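Endonuclease III (Geobacillus stearothermophilus, PDB 1ORN) excises damaged bases, probably oxidised pyrimidines, from DNA through a covalent enzyme-DNA intermediate and carries a [4Fe-4S] cluster. Local coordinates at residues Gly122-Thr125 with Ala126-Val130; Arg110-Asp113 with Glu114-Leu118; Asn32-Glu35 with Leu36-Val40. All coordinates share one frame; numbering follows the deposited sequence.

Overall arrangement
Read from the N terminus, the three local contacts come in the order interaction 3, interaction 2, interaction 1, in series, none nested in or crossing another. Asn32-Val40 starts helix 33-43; Arg110-Leu118 forms the short helix 112-115 and the turn after it; Gly122-Val130 starts helix 123-134. Each closes one or two helical turns and no long loop. The last two belong to the helix-hairpin-helix motif and lie about 8 Å apart between centres, joined by Arg112 with Asn127 and by Leu115 on Val130. Interaction 3 packs against both: apolar side chains, Val40, Leu37 and Leu36, tie the start of helix 33-43 to the valine-rich face of helix 123-134, and Leu37 also touches Leu118.

Interaction 1 (Gly122-Thr125 with Ala126-Val130); sequences GRKT and ANVVV. With nucleotides of chain B.
Arg123 and Asn127, one turn apart, set their flat ends almost perpendicular, the guanidinium and amide planes being 88° apart. Arg123 runs out extended, and its CG passes 3.8 Å from ND2 of Asn127. Asn127 tucks its amide back along the helix: chi1 of -80° leaves CG beside its own backbone N and brings it to 3.4 Å from Arg123 O. An amide suits this buried place because it both gives and takes: ND2 donates to Glu165, which also holds Arg123 NH2 in a salt bridge, while OD1 accepts from Arg112. With an alanine here, Arg112 NH1 would probably lose its acceptor and Glu165 one of its donors. The backbone bond from Asn127 N to Arg123 O, 2.9 Å, closes the turn that joins them.

At the helix start lies the phosphate of DT9 of chain B. Gly122 N and Thr125 N both donate to its OP1. Thr125 OG1 donates to DT9 OP1 as well, at 2.7 Å, so three bonds grip one oxygen. The N-cap residue is glycine where a CB would run into O5' of DT9. This is the second half of the helix-hairpin-helix motif, which holds a DNA phosphate by main-chain N-H groups; the helix N terminus probably also favours the anion. Lys124 bends at chi2 past the sugar of DG8 of chain B, and its NZ is covalently linked to a DNA sugar, the trapped intermediate.

Inward, Thr125, Val128 and Val129 pack on helix 33-43, Ala126 and Val130 meet helix 112-115, and Arg123 touches Leu162 and Met169 of helix 161-171.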
ATOM      1  N   GLY C 122      -7.133   5.128   5.805  1.00 23.54           N
ATOM      2  CA  GLY C 122      -7.411   6.123   4.788  1.00 24.05           C
ATOM      3  C   GLY C 122      -7.666   5.416   3.464  1.00 23.12           C
ATOM      4  O   GLY C 122      -7.835   4.193   3.420  1.00 22.41           O
ATOM      5  N   ARG C 123      -7.656   6.161   2.367  1.00 23.26           N
ATOM      6  CA  ARG C 123      -7.919   5.540   1.080  1.00 25.60           C
ATOM      7  C   ARG C 123      -6.886   4.473   0.683  1.00 23.45           C
ATOM      8  O   ARG C 123      -7.253   3.429   0.153  1.00 25.25           O
ATOM      9  CB  ARG C 123      -8.045   6.613  -0.009  1.00 26.88           C
ATOM     10  CG  ARG C 123      -8.496   6.045  -1.349  1.00 27.06           C
ATOM     11  CD  ARG C 123      -9.233   7.078  -2.197  1.00 28.77           C
ATOM     12  NE  ARG C 123      -9.573   6.520  -3.500  1.00 28.62           N
ATOM     13  CZ  ARG C 123     -10.635   6.873  -4.218  1.00 30.23           C
ATOM     14  NH1 ARG C 123     -11.483   7.792  -3.764  1.00 30.48           N
ATOM     15  NH2 ARG C 123     -10.847   6.308  -5.395  1.00 28.82           N
ATOM     16  N   LYS C 124      -5.603   4.718   0.943  1.00 22.36           N
ATOM     17  CA  LYS C 124      -4.587   3.728   0.585  1.00 23.44           C
ATOM     18  C   LYS C 124      -4.822   2.412   1.327  1.00 22.58           C
ATOM     19  O   LYS C 124      -4.819   1.338   0.724  1.00 22.44           O
ATOM     20  CB  LYS C 124      -3.183   4.273   0.901  1.00 24.01           C
ATOM     21  CG  LYS C 124      -2.019   3.298   0.662  1.00 24.15           C
ATOM     22  CD  LYS C 124      -1.636   2.533   1.931  1.00 23.67           C
ATOM     23  CE  LYS C 124      -0.382   1.666   1.699  1.00 25.33           C
ATOM     24  NZ  LYS C 124       0.082   0.881   2.895  1.00 24.98           N
ATOM     25  N   THR C 125      -5.023   2.500   2.635  1.00 22.99           N
ATOM     26  CA  THR C 125      -5.233   1.314   3.454  1.00 22.78           C
ATOM     27  C   THR C 125      -6.474   0.552   3.013  1.00 24.12           C
ATOM     28  O   THR C 125      -6.432  -0.671   2.835  1.00 21.91           O
ATOM     29  CB  THR C 125      -5.328   1.701   4.934  1.00 23.57           C
ATOM     30  OG1 THR C 125      -4.074   2.272   5.342  1.00 24.15           O
ATOM     31  CG2 THR C 125      -5.626   0.490   5.813  1.00 24.32           C
ATOM     32  N   ALA C 126      -7.574   1.270   2.814  1.00 22.01           N
ATOM     33  CA  ALA C 126      -8.817   0.630   2.391  1.00 23.63           C
ATOM     34  C   ALA C 126      -8.669  -0.066   1.033  1.00 24.14           C
ATOM     35  O   ALA C 126      -9.176  -1.170   0.841  1.00 25.98           O
ATOM     36  CB  ALA C 126      -9.951   1.655   2.341  1.00 23.79           C
ATOM     37  N   ASN C 127      -7.985   0.574   0.092  1.00 23.26           N
ATOM     38  CA  ASN C 127      -7.781  -0.029  -1.224  1.00 24.12           C
ATOM     39  C   ASN C 127      -6.957  -1.310  -1.159  1.00 23.47           C
ATOM     40  O   ASN C 127      -7.250  -2.273  -1.872  1.00 24.68           O
ATOM     41  CB  ASN C 127      -7.121   0.960  -2.185  1.00 24.72           C
ATOM     42  CG  ASN C 127      -8.120   1.960  -2.764  1.00 26.90           C
ATOM     43  OD1 ASN C 127      -9.330   1.802  -2.603  1.00 30.04           O
ATOM     44  ND2 ASN C 127      -7.617   2.982  -3.445  1.00 27.70           N
ATOM     45  N   VAL C 128      -5.916  -1.328  -0.332  1.00 22.64           N
ATOM     46  CA  VAL C 128      -5.107  -2.541  -0.217  1.00 23.23           C
ATOM     47  C   VAL C 128      -5.965  -3.674   0.317  1.00 24.01           C
ATOM     48  O   VAL C 128      -5.945  -4.787  -0.218  1.00 25.09           O
ATOM     49  CB  VAL C 128      -3.905  -2.352   0.733  1.00 23.41           C
ATOM     50  CG1 VAL C 128      -3.257  -3.702   1.028  1.00 25.89           C
ATOM     51  CG2 VAL C 128      -2.898  -1.413   0.106  1.00 26.38           C
ATOM     52  N   VAL C 129      -6.730  -3.394   1.365  1.00 22.86           N
ATOM     53  CA  VAL C 129      -7.572  -4.411   1.967  1.00 24.91           C
ATOM     54  C   VAL C 129      -8.632  -4.979   1.017  1.00 26.91           C
ATOM     55  O   VAL C 129      -8.738  -6.201   0.878  1.00 25.89           O
ATOM     56  CB  VAL C 129      -8.249  -3.875   3.254  1.00 26.16           C
ATOM     57  CG1 VAL C 129      -9.231  -4.914   3.820  1.00 26.79           C
ATOM     58  CG2 VAL C 129      -7.175  -3.560   4.287  1.00 24.95           C
ATOM     59  N   VAL C 130      -9.406  -4.124   0.349  1.00 24.27           N
ATOM     60  CA  VAL C 130     -10.436  -4.662  -0.540  1.00 26.56           C
ATOM     61  C   VAL C 130      -9.843  -5.427  -1.715  1.00 28.98           C
ATOM     62  O   VAL C 130     -10.428  -6.407  -2.187  1.00 28.82           O
ATOM     63  CB  VAL C 130     -11.387  -3.556  -1.077  1.00 27.22           C
ATOM     64  CG1 VAL C 130     -12.044  -2.844   0.089  1.00 29.68           C
ATOM     65  CG2 VAL C 130     -10.637  -2.578  -1.965  1.00 25.73           C
TER
ATOM     66  P    DT B   9      -3.816   5.964   4.327  1.00 24.47           P
ATOM     67  OP1  DT B   9      -4.603   4.716   4.427  1.00 28.10           O
ATOM     68  OP2  DT B   9      -4.015   6.884   3.180  1.00 25.70           O
ATOM     69  O5'  DT B   9      -4.019   6.784   5.667  1.00 26.15           O
ATOM     70  C5'  DT B   9      -3.794   6.145   6.913  1.00 23.80           C
ATOM     71  C4'  DT B   9      -4.032   7.104   8.051  1.00 25.23           C
ATOM     72  O4'  DT B   9      -2.931   8.040   8.147  1.00 25.14           O
ATOM     73  C3'  DT B   9      -5.313   7.933   7.925  1.00 24.76           C
ATOM     74  O3'  DT B   9      -6.151   7.676   9.052  1.00 26.80           O
ATOM     75  C2'  DT B   9      -4.827   9.379   7.876  1.00 25.49           C
ATOM     76  C1'  DT B   9      -3.437   9.323   8.504  1.00 23.81           C
ATOM     77  N1   DT B   9      -2.481  10.344   8.008  1.00 25.04           N
ATOM     78  C2   DT B   9      -1.731  11.061   8.933  1.00 26.95           C
ATOM     79  O2   DT B   9      -1.832  10.906  10.134  1.00 28.76           O
ATOM     80  N3   DT B   9      -0.863  11.975   8.385  1.00 27.90           N
ATOM     81  C4   DT B   9      -0.678  12.248   7.042  1.00 29.83           C
ATOM     82  O4   DT B   9       0.143  13.097   6.693  1.00 32.56           O
ATOM     83  C5   DT B   9      -1.506  11.473   6.135  1.00 26.34           C
ATOM     84  C7   DT B   9      -1.391  11.714   4.665  1.00 26.71           C
ATOM     85  C6   DT B   9      -2.346  10.573   6.661  1.00 24.82           C
ATOM     86  P    DG B   8       3.552   4.493   2.728  1.00 25.40           P
ATOM     87  OP1  DG B   8       3.655   5.490   1.635  1.00 26.35           O
ATOM     88  OP2  DG B   8       4.699   4.315   3.669  1.00 25.86           O
ATOM     89  O5'  DG B   8       2.268   4.820   3.607  1.00 26.13           O
ATOM     90  C5'  DG B   8       1.084   5.353   3.014  1.00 24.63           C
ATOM     91  C4'  DG B   8       0.054   5.587   4.093  1.00 24.84           C
ATOM     92  O4'  DG B   8       0.609   6.453   5.110  1.00 27.46           O
ATOM     93  C3'  DG B   8      -1.274   6.211   3.679  1.00 24.59           C
ATOM     94  O3'  DG B   8      -2.273   5.543   4.450  1.00 24.55           O
ATOM     95  C2'  DG B   8      -1.115   7.675   4.073  1.00 23.81           C
ATOM     96  C1'  DG B   8      -0.202   7.606   5.289  1.00 26.51           C
ATOM     97  N9   DG B   8       0.702   8.741   5.455  1.00 24.78           N
ATOM     98  C8   DG B   8       1.326   9.465   4.469  1.00 26.76           C
ATOM     99  N7   DG B   8       2.129  10.383   4.939  1.00 29.94           N
ATOM    100  C5   DG B   8       2.020  10.264   6.318  1.00 29.13           C
ATOM    101  C6   DG B   8       2.669  10.988   7.364  1.00 31.42           C
ATOM    102  O6   DG B   8       3.515  11.883   7.274  1.00 34.00           O
ATOM    103  N1   DG B   8       2.247  10.559   8.619  1.00 31.15           N
ATOM    104  C2   DG B   8       1.332   9.558   8.844  1.00 31.54           C
ATOM    105  N2   DG B   8       1.048   9.294  10.127  1.00 30.91           N
ATOM    106  N3   DG B   8       0.737   8.866   7.879  1.00 30.12           N
ATOM    107  C4   DG B   8       1.125   9.270   6.652  1.00 29.88           C
TER

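Interaction 2 (Arg110-Asp113 with Glu114-Leu118); sequences RDRD and ELMKL. With NA (sodium ion), chain E.
Arg112 and Met116 lie side by side one turn apart, pointing the same way. From CB the arginine starts with CG anti to its own N (chi1 -157°), then folds at chi2 and chi3, which swings CD round to Met116. CD thereby comes to 3.6 Å from Met116 SD, and Ala126 of helix 123-134 touches this same aliphatic stretch. NE stays near the sulfur but donates to Asp113 OD1 at 3.0 Å, and NH2 reaches the same oxygen at 3.2 Å. The carboxylate oxygen sits in the guanidinium plane, a side-on salt bridge in which two nitrogens share one atom and hold the group's rotation. The remaining tip, NH1, is taken by Asn127.

One residue earlier, Asp111 caps the helix. Its OD2 accepts from Glu114 N at 2.7 Å, on the anti side but 30° out of the carboxylate plane, and Asp111 O receives Leu115 N. A short carboxylate fits an N-cap, since it reaches the N-H groups of the first turn. Glu114 OE2 lies 4.0 Å from Asp111 OD2, a like-charge approach that the bond from Glu114 N probably offsets in part; Tyr104 holds OE1.

Past the helix the chain turns, and Met116 O and Leu118 O each bind the sodium ion at 2.4 Å; two waters, Val121 O and a DNA phosphate complete its shell. This is the first helix and the start of the hairpin of a helix-hairpin-helix motif, whose carbonyls reach the DNA backbone through a metal ion.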
ATOM      1  N   ARG C 110     -16.356  -5.339   3.615  1.00 37.29           N
ATOM      2  CA  ARG C 110     -15.774  -5.490   2.288  1.00 39.58           C
ATOM      3  C   ARG C 110     -15.892  -4.244   1.421  1.00 39.93           C
ATOM      4  O   ARG C 110     -15.400  -4.212   0.294  1.00 40.71           O
ATOM      5  CB  ARG C 110     -16.416  -6.690   1.582  1.00 41.15           C
ATOM      6  CG  ARG C 110     -16.227  -7.988   2.353  1.00 45.37           C
ATOM      7  CD  ARG C 110     -16.659  -9.219   1.565  1.00 47.69           C
ATOM      8  NE  ARG C 110     -16.337 -10.445   2.296  1.00 51.11           N
ATOM      9  CZ  ARG C 110     -16.496 -11.673   1.815  1.00 52.56           C
ATOM     10  NH1 ARG C 110     -16.976 -11.856   0.592  1.00 52.27           N
ATOM     11  NH2 ARG C 110     -16.167 -12.723   2.556  1.00 54.20           N
ATOM     12  N   ASP C 111     -16.539  -3.215   1.955  1.00 40.50           N
ATOM     13  CA  ASP C 111     -16.712  -1.964   1.224  1.00 39.77           C
ATOM     14  C   ASP C 111     -15.575  -0.990   1.534  1.00 37.09           C
ATOM     15  O   ASP C 111     -15.250  -0.752   2.694  1.00 37.03           O
ATOM     16  CB  ASP C 111     -18.046  -1.326   1.595  1.00 43.00           C
ATOM     17  CG  ASP C 111     -18.263  -0.007   0.902  1.00 45.25           C
ATOM     18  OD1 ASP C 111     -18.442  -0.012  -0.333  1.00 48.35           O
ATOM     19  OD2 ASP C 111     -18.245   1.035   1.590  1.00 47.63           O
ATOM     20  N   ARG C 112     -14.989  -0.417   0.489  1.00 35.92           N
ATOM     21  CA  ARG C 112     -13.876   0.517   0.630  1.00 34.27           C
ATOM     22  C   ARG C 112     -14.257   1.762   1.450  1.00 34.18           C
ATOM     23  O   ARG C 112     -13.548   2.145   2.383  1.00 31.38           O
ATOM     24  CB  ARG C 112     -13.383   0.902  -0.771  1.00 35.50           C
ATOM     25  CG  ARG C 112     -11.948   1.399  -0.844  1.00 37.54           C
ATOM     26  CD  ARG C 112     -11.853   2.837  -0.401  1.00 38.21           C
ATOM     27  NE  ARG C 112     -12.754   3.686  -1.174  1.00 40.11           N
ATOM     28  CZ  ARG C 112     -12.631   3.934  -2.476  1.00 39.95           C
ATOM     29  NH1 ARG C 112     -11.636   3.400  -3.172  1.00 41.94           N
ATOM     30  NH2 ARG C 112     -13.514   4.716  -3.084  1.00 40.44           N
ATOM     31  N   ASP C 113     -15.382   2.385   1.118  1.00 32.13           N
ATOM     32  CA  ASP C 113     -15.814   3.568   1.853  1.00 34.35           C
ATOM     33  C   ASP C 113     -16.168   3.259   3.300  1.00 32.88           C
ATOM     34  O   ASP C 113     -16.023   4.117   4.171  1.00 34.89           O
ATOM     35  CB  ASP C 113     -16.998   4.234   1.145  1.00 38.99           C
ATOM     36  CG  ASP C 113     -16.567   5.043  -0.065  1.00 42.88           C
ATOM     37  OD1 ASP C 113     -15.406   4.884  -0.506  1.00 43.97           O
ATOM     38  OD2 ASP C 113     -17.387   5.834  -0.580  1.00 45.22           O
ATOM     39  N   GLU C 114     -16.635   2.044   3.572  1.00 31.38           N
ATOM     40  CA  GLU C 114     -16.954   1.682   4.946  1.00 30.73           C
ATOM     41  C   GLU C 114     -15.646   1.489   5.714  1.00 27.79           C
ATOM     42  O   GLU C 114     -15.538   1.876   6.873  1.00 27.75           O
ATOM     43  CB  GLU C 114     -17.783   0.399   5.014  1.00 33.87           C
ATOM     44  CG  GLU C 114     -19.232   0.551   4.540  1.00 39.55           C
ATOM     45  CD  GLU C 114     -19.966   1.697   5.231  1.00 44.06           C
ATOM     46  OE1 GLU C 114     -19.896   1.808   6.475  1.00 45.36           O
ATOM     47  OE2 GLU C 114     -20.623   2.488   4.523  1.00 49.20           O
ATOM     48  N   LEU C 115     -14.646   0.898   5.064  1.00 27.42           N
ATOM     49  CA  LEU C 115     -13.361   0.689   5.728  1.00 26.15           C
ATOM     50  C   LEU C 115     -12.746   2.028   6.132  1.00 26.47           C
ATOM     51  O   LEU C 115     -12.125   2.138   7.183  1.00 23.88           O
ATOM     52  CB  LEU C 115     -12.388  -0.058   4.810  1.00 26.81           C
ATOM     53  CG  LEU C 115     -12.649  -1.554   4.617  1.00 29.09           C
ATOM     54  CD1 LEU C 115     -11.821  -2.077   3.453  1.00 32.06           C
ATOM     55  CD2 LEU C 115     -12.324  -2.304   5.902  1.00 29.85           C
ATOM     56  N   MET C 116     -12.907   3.034   5.281  1.00 25.52           N
ATOM     57  CA  MET C 116     -12.357   4.353   5.557  1.00 26.57           C
ATOM     58  C   MET C 116     -12.969   5.036   6.771  1.00 27.32           C
ATOM     59  O   MET C 116     -12.430   6.024   7.275  1.00 28.02           O
ATOM     60  CB  MET C 116     -12.481   5.238   4.319  1.00 26.63           C
ATOM     61  CG  MET C 116     -11.485   4.864   3.231  1.00 25.95           C
ATOM     62  SD  MET C 116     -11.674   5.792   1.711  1.00 29.43           S
ATOM     63  CE  MET C 116     -11.461   7.483   2.320  1.00 29.08           C
ATOM     64  N   LYS C 117     -14.081   4.506   7.264  1.00 29.50           N
ATOM     65  CA  LYS C 117     -14.702   5.086   8.445  1.00 30.27           C
ATOM     66  C   LYS C 117     -13.953   4.659   9.707  1.00 30.94           C
ATOM     67  O   LYS C 117     -14.114   5.253  10.774  1.00 30.81           O
ATOM     68  CB  LYS C 117     -16.172   4.676   8.524  1.00 32.40           C
ATOM     69  CG  LYS C 117     -17.023   5.293   7.434  1.00 34.78           C
ATOM     70  CD  LYS C 117     -18.478   4.872   7.571  1.00 41.00           C
ATOM     71  CE  LYS C 117     -19.339   5.486   6.476  1.00 43.22           C
ATOM     72  NZ  LYS C 117     -19.238   6.971   6.467  1.00 48.31           N
ATOM     73  N   LEU C 118     -13.122   3.627   9.578  1.00 29.82           N
ATOM     74  CA  LEU C 118     -12.334   3.136  10.704  1.00 29.69           C
ATOM     75  C   LEU C 118     -11.154   4.072  10.960  1.00 29.81           C
ATOM     76  O   LEU C 118     -10.537   4.582  10.023  1.00 31.70           O
ATOM     77  CB  LEU C 118     -11.827   1.721  10.405  1.00 27.60           C
ATOM     78  CG  LEU C 118     -12.929   0.691  10.136  1.00 28.05           C
ATOM     79  CD1 LEU C 118     -12.312  -0.582   9.569  1.00 29.73           C
ATOM     80  CD2 LEU C 118     -13.681   0.395  11.425  1.00 29.70           C
TER
HETATM   81 NA    NA E 224     -10.492   6.492   8.583  1.00 30.18          NA
HETATM   82  O   HOH W   1     -11.962   7.476  10.099  1.00 34.49           O
HETATM   83  O   HOH W   2     -10.437   8.739   7.330  1.00 43.12           O

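Interaction 3 (Asn32-Glu35 with Leu36-Val40); sequences NPFE and LLIAV
The start of helix 33-43 is an Asn-capped first turn, with Phe34 and Ile38 side by side along its flank one turn apart. Asn32 is the N-cap: with chi1 at 58° its carboxamide turns back over the helix end, and OD1 takes Glu35 N at 2.8 Å in a nearly straight bond, N-H...O 165°. Its backbone O accepts Leu36 N at 3.0 Å. Pro33 suits the next place, where a helix needs no N-H to donate, and its O takes Leu37 N at 2.9 Å.

In the HhH-GPD fold this helix packs among others, its start partly exposed, and its side chains sort by direction. Phe34 and Ile38 face helix 86-103. With chi1 of Ile38 at -63°, CG1 stays beside the backbone N and lies over one face of the Phe34 ring, displaced toward the rim, with CG1 4.2 Å from CZ. Leu36, Leu37 and Val40 reach helix 123-134, and Leu37 also meets Leu96 and Val121; their branched apolar chains suit a helix-helix interface. Glu35 stretches out extended beyond CG beside Phe59 and His30, its OE1 held by Arg31 in a salt bridge.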
ATOM      1  N   ASN C  32      -5.743 -14.007   7.277  1.00 33.60           N
ATOM      2  CA  ASN C  32      -7.147 -13.671   7.075  1.00 31.47           C
ATOM      3  C   ASN C  32      -7.299 -12.148   6.925  1.00 30.77           C
ATOM      4  O   ASN C  32      -6.344 -11.401   7.155  1.00 29.64           O
ATOM      5  CB  ASN C  32      -7.990 -14.199   8.243  1.00 32.01           C
ATOM      6  CG  ASN C  32      -7.538 -13.659   9.576  1.00 35.82           C
ATOM      7  OD1 ASN C  32      -7.569 -12.454   9.809  1.00 31.95           O
ATOM      8  ND2 ASN C  32      -7.114 -14.552  10.464  1.00 35.58           N
ATOM      9  N   PRO C  33      -8.497 -11.675   6.529  1.00 29.00           N
ATOM     10  CA  PRO C  33      -8.772 -10.245   6.334  1.00 28.98           C
ATOM     11  C   PRO C  33      -8.521  -9.347   7.537  1.00 28.38           C
ATOM     12  O   PRO C  33      -8.095  -8.208   7.372  1.00 28.11           O
ATOM     13  CB  PRO C  33     -10.237 -10.230   5.895  1.00 28.63           C
ATOM     14  CG  PRO C  33     -10.372 -11.562   5.191  1.00 29.18           C
ATOM     15  CD  PRO C  33      -9.676 -12.474   6.157  1.00 29.80           C
ATOM     16  N   PHE C  34      -8.786  -9.859   8.734  1.00 27.71           N
ATOM     17  CA  PHE C  34      -8.574  -9.085   9.952  1.00 28.07           C
ATOM     18  C   PHE C  34      -7.085  -8.875  10.167  1.00 27.77           C
ATOM     19  O   PHE C  34      -6.648  -7.773  10.484  1.00 24.61           O
ATOM     20  CB  PHE C  34      -9.179  -9.797  11.166  1.00 28.57           C
ATOM     21  CG  PHE C  34      -8.991  -9.051  12.457  1.00 29.31           C
ATOM     22  CD1 PHE C  34      -9.478  -7.753  12.599  1.00 30.33           C
ATOM     23  CD2 PHE C  34      -8.320  -9.636  13.528  1.00 28.29           C
ATOM     24  CE1 PHE C  34      -9.297  -7.048  13.791  1.00 30.19           C
ATOM     25  CE2 PHE C  34      -8.133  -8.940  14.721  1.00 31.02           C
ATOM     26  CZ  PHE C  34      -8.626  -7.640  14.852  1.00 30.61           C
ATOM     27  N   GLU C  35      -6.297  -9.934   9.997  1.00 26.44           N
ATOM     28  CA  GLU C  35      -4.853  -9.796  10.147  1.00 26.03           C
ATOM     29  C   GLU C  35      -4.322  -8.864   9.065  1.00 25.63           C
ATOM     30  O   GLU C  35      -3.397  -8.092   9.313  1.00 27.55           O
ATOM     31  CB  GLU C  35      -4.149 -11.154  10.038  1.00 27.65           C
ATOM     32  CG  GLU C  35      -4.239 -11.996  11.294  1.00 29.67           C
ATOM     33  CD  GLU C  35      -3.439 -13.283  11.187  1.00 32.91           C
ATOM     34  OE1 GLU C  35      -3.462 -14.070  12.152  1.00 36.90           O
ATOM     35  OE2 GLU C  35      -2.787 -13.504  10.143  1.00 33.86           O
ATOM     36  N   LEU C  36      -4.899  -8.924   7.868  1.00 24.63           N
ATOM     37  CA  LEU C  36      -4.427  -8.040   6.802  1.00 23.26           C
ATOM     38  C   LEU C  36      -4.707  -6.590   7.192  1.00 25.14           C
ATOM     39  O   LEU C  36      -3.838  -5.733   7.066  1.00 23.39           O
ATOM     40  CB  LEU C  36      -5.123  -8.327   5.468  1.00 23.35           C
ATOM     41  CG  LEU C  36      -4.714  -7.388   4.321  1.00 22.68           C
ATOM     42  CD1 LEU C  36      -3.219  -7.494   4.043  1.00 25.35           C
ATOM     43  CD2 LEU C  36      -5.516  -7.721   3.067  1.00 27.46           C
ATOM     44  N   LEU C  37      -5.925  -6.325   7.652  1.00 25.70           N
ATOM     45  CA  LEU C  37      -6.296  -4.961   8.039  1.00 25.52           C
ATOM     46  C   LEU C  37      -5.333  -4.393   9.068  1.00 24.84           C
ATOM     47  O   LEU C  37      -4.846  -3.268   8.917  1.00 26.52           O
ATOM     48  CB  LEU C  37      -7.722  -4.926   8.592  1.00 24.50           C
ATOM     49  CG  LEU C  37      -8.209  -3.555   9.095  1.00 25.92           C
ATOM     50  CD1 LEU C  37      -8.174  -2.543   7.957  1.00 24.98           C
ATOM     51  CD2 LEU C  37      -9.617  -3.695   9.644  1.00 27.73           C
ATOM     52  N   ILE C  38      -5.052  -5.152  10.125  1.00 24.71           N
ATOM     53  CA  ILE C  38      -4.136  -4.660  11.151  1.00 26.05           C
ATOM     54  C   ILE C  38      -2.749  -4.423  10.558  1.00 26.05           C
ATOM     55  O   ILE C  38      -2.116  -3.392  10.806  1.00 26.09           O
ATOM     56  CB  ILE C  38      -3.990  -5.653  12.328  1.00 27.70           C
ATOM     57  CG1 ILE C  38      -5.338  -5.825  13.038  1.00 30.57           C
ATOM     58  CG2 ILE C  38      -2.908  -5.157  13.295  1.00 27.43           C
ATOM     59  CD1 ILE C  38      -5.907  -4.539  13.600  1.00 32.18           C
ATOM     60  N   ALA C  39      -2.278  -5.384   9.769  1.00 24.66           N
ATOM     61  CA  ALA C  39      -0.963  -5.272   9.155  1.00 23.80           C
ATOM     62  C   ALA C  39      -0.802  -4.038   8.260  1.00 25.06           C
ATOM     63  O   ALA C  39       0.225  -3.358   8.311  1.00 25.59           O
ATOM     64  CB  ALA C  39      -0.650  -6.543   8.360  1.00 24.54           C
ATOM     65  N   VAL C  40      -1.818  -3.741   7.455  1.00 24.17           N
ATOM     66  CA  VAL C  40      -1.745  -2.598   6.556  1.00 23.58           C
ATOM     67  C   VAL C  40      -1.791  -1.292   7.346  1.00 22.15           C
ATOM     68  O   VAL C  40      -1.107  -0.337   6.998  1.00 24.08           O
ATOM     69  CB  VAL C  40      -2.879  -2.643   5.508  1.00 23.67           C
ATOM     70  CG1 VAL C  40      -2.794  -1.433   4.576  1.00 23.40           C
ATOM     71  CG2 VAL C  40      -2.743  -3.919   4.677  1.00 22.88           C
TER